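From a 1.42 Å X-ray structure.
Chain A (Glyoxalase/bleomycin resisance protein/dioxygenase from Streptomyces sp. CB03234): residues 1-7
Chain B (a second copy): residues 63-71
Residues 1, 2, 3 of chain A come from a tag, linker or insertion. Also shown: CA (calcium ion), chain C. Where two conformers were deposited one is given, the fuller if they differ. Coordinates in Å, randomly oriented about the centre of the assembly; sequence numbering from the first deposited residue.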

# COMPACT_ATOMS: atom_id res chain seq x y z
N SER A 1 6.56 10.36 -4.69
CA SER A 1 6.42 9.50 -5.87
C SER A 1 5.07 8.77 -5.83
O SER A 1 4.61 8.34 -4.74
CB SER A 1 7.59 8.51 -6.02
OG SER A 1 7.73 7.71 -4.88
N ASN A 2 4.44 8.62 -7.00
CA ASN A 2 3.07 8.09 -7.05
C ASN A 2 3.00 6.66 -6.53
O ASN A 2 3.85 5.82 -6.87
CB ASN A 2 2.49 8.12 -8.47
CG ASN A 2 2.28 9.49 -9.00
OD1 ASN A 2 2.54 10.50 -8.33
ND2 ASN A 2 1.83 9.55 -10.24
N ALA A 3 1.94 6.36 -5.78
CA ALA A 3 1.67 5.00 -5.30
C ALA A 3 0.18 4.85 -5.14
O ALA A 3 -0.51 5.81 -4.82
CB ALA A 3 2.35 4.71 -3.97
N LEU A 4 -0.31 3.65 -5.39
CA LEU A 4 -1.71 3.32 -5.26
C LEU A 4 -1.81 2.00 -4.51
O LEU A 4 -1.08 1.04 -4.81
CB LEU A 4 -2.30 3.22 -6.67
CG LEU A 4 -3.75 2.83 -6.84
CD1 LEU A 4 -4.19 3.41 -8.17
CD2 LEU A 4 -3.92 1.34 -6.82
N PHE A 5 -2.68 1.96 -3.50
CA PHE A 5 -2.92 0.74 -2.75
C PHE A 5 -4.41 0.42 -2.76
O PHE A 5 -5.25 1.32 -2.68
CB PHE A 5 -2.45 0.89 -1.28
CG PHE A 5 -2.35 -0.41 -0.54
CD1 PHE A 5 -3.49 -1.04 -0.04
CD2 PHE A 5 -1.12 -1.01 -0.35
CE1 PHE A 5 -3.39 -2.24 0.63
CE2 PHE A 5 -1.01 -2.21 0.33
CZ PHE A 5 -2.14 -2.82 0.82
N SER A 6 -4.73 -0.89 -2.81
CA SER A 6 -6.11 -1.35 -2.85
C SER A 6 -6.56 -1.79 -1.46
O SER A 6 -5.98 -2.70 -0.88
CB SER A 6 -6.29 -2.50 -3.85
OG SER A 6 -6.00 -2.07 -5.16
N VAL A 7 -7.59 -1.13 -0.94
CA VAL A 7 -8.11 -1.39 0.40
C VAL A 7 -9.31 -2.31 0.24
O VAL A 7 -10.26 -1.94 -0.47
CB VAL A 7 -8.50 -0.07 1.07
CG1 VAL A 7 -9.07 -0.37 2.47
CG2 VAL A 7 -7.27 0.85 1.16
N SER B 63 -0.85 -12.97 -0.21
CA SER B 63 -2.24 -12.57 -0.43
C SER B 63 -2.42 -11.17 -1.01
O SER B 63 -3.55 -10.82 -1.37
CB SER B 63 -3.02 -12.66 0.89
OG SER B 63 -2.44 -11.80 1.85
N LEU B 64 -1.36 -10.38 -1.11
CA LEU B 64 -1.49 -8.96 -1.46
C LEU B 64 -1.76 -8.79 -2.96
O LEU B 64 -1.13 -9.45 -3.80
CB LEU B 64 -0.21 -8.22 -1.05
CG LEU B 64 -0.12 -6.78 -1.55
CD1 LEU B 64 -1.17 -5.94 -0.90
CD2 LEU B 64 1.29 -6.22 -1.27
N ARG B 65 -2.72 -7.92 -3.28
CA ARG B 65 -3.06 -7.57 -4.66
C ARG B 65 -3.30 -6.07 -4.75
O ARG B 65 -3.57 -5.41 -3.75
CB ARG B 65 -4.37 -8.26 -5.10
CG ARG B 65 -4.37 -9.76 -4.96
CD ARG B 65 -3.46 -10.42 -5.97
NE ARG B 65 -3.58 -11.88 -5.94
CZ ARG B 65 -2.89 -12.69 -5.14
NH1 ARG B 65 -2.04 -12.18 -4.27
NH2 ARG B 65 -3.08 -14.01 -5.17
N GLY B 66 -3.26 -5.54 -5.97
CA GLY B 66 -3.76 -4.20 -6.22
C GLY B 66 -2.85 -3.08 -5.81
O GLY B 66 -3.31 -1.95 -5.60
N LEU B 67 -1.55 -3.33 -5.72
CA LEU B 67 -0.55 -2.32 -5.40
C LEU B 67 0.16 -1.87 -6.66
O LEU B 67 0.63 -2.71 -7.44
CB LEU B 67 0.46 -2.93 -4.44
CG LEU B 67 1.50 -2.02 -3.78
CD1 LEU B 67 1.81 -2.45 -2.31
CD2 LEU B 67 2.77 -2.05 -4.57
N LEU B 68 0.23 -0.54 -6.88
CA LEU B 68 0.86 0.02 -8.07
C LEU B 68 1.86 1.09 -7.65
O LEU B 68 1.51 2.00 -6.89
CB LEU B 68 -0.21 0.62 -9.01
CG LEU B 68 0.15 1.06 -10.42
CD1 LEU B 68 0.50 -0.21 -11.22
CD2 LEU B 68 -1.03 1.75 -11.06
N LEU B 69 3.09 0.97 -8.11
CA LEU B 69 4.15 1.93 -7.83
C LEU B 69 4.63 2.62 -9.10
O LEU B 69 4.72 1.99 -10.16
CB LEU B 69 5.37 1.24 -7.18
CG LEU B 69 5.06 0.48 -5.89
CD1 LEU B 69 6.28 -0.34 -5.47
CD2 LEU B 69 4.62 1.49 -4.81
N ARG B 70 4.96 3.89 -9.00
CA ARG B 70 5.53 4.60 -10.14
C ARG B 70 6.86 3.98 -10.50
O ARG B 70 7.66 3.64 -9.63
CB ARG B 70 5.75 6.07 -9.74
CG ARG B 70 6.67 6.88 -10.66
CD ARG B 70 6.12 7.00 -12.09
NE ARG B 70 4.79 7.57 -12.18
N THR B 71 7.13 3.92 -11.84
CA THR B 71 8.45 3.69 -12.39
C THR B 71 8.69 4.65 -13.54
O THR B 71 7.76 5.10 -14.22
CB THR B 71 8.65 2.24 -12.87
OG1 THR B 71 9.90 2.19 -13.53
CG2 THR B 71 7.59 1.81 -13.87
CA CA C . 4.01 8.31 -2.25
O HOH W 1 -2.85 -3.06 -2.55

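Residues 3-7 of chain A and 67-70 of chain B run antiparallel, their axes 4.8 Å apart at closest approach. They belong to two copies of the same protein.

Backbone hydrogen bonds set the register. Leu4(A) and Leu68(B) form a reciprocal pair: Leu4(A) N to Leu68(B) O and Leu68(B) N to Leu4(A) O, each 2.9 Å. Arg70(B) N adds a third bond to Asn2(A) O, 3.1 Å, so a tag residue extends the ladder. Between these lies the non-hydrogen-bonded pair Ala3(A) and Leu69(B). Here Ala3(A) CA makes a CA-H...O contact with Leu68(B) O, 3.4 Å.

Apolar side chains meet on both faces. Leu4(A) CB lies 4.1 Å from Leu68(B) CB on one face. On the other, Ala3(A) CB, also from the tag, lies 4.0 Å from Leu69(B) CD2. The Phe5(A) ring contacts two leucines, with CZ 3.7 Å from Leu64(B) CD1 and CD2 3.8 Å from Leu67(B) CD1. These contacts are van der Waals packing of hydrocarbon groups.

Polar contacts close the end at Ser6(A). Its OG donates to Gly66(B) O, 2.7 Å. Gly66(B) has positive phi, which favours glycine, and an ideal CB there would clash with Ser6(A) OG at 2.2 Å. Water 1 bridges the chains, accepting from Ser6(A) N (2.9 Å) and donating to Arg65(B) O (2.7 Å).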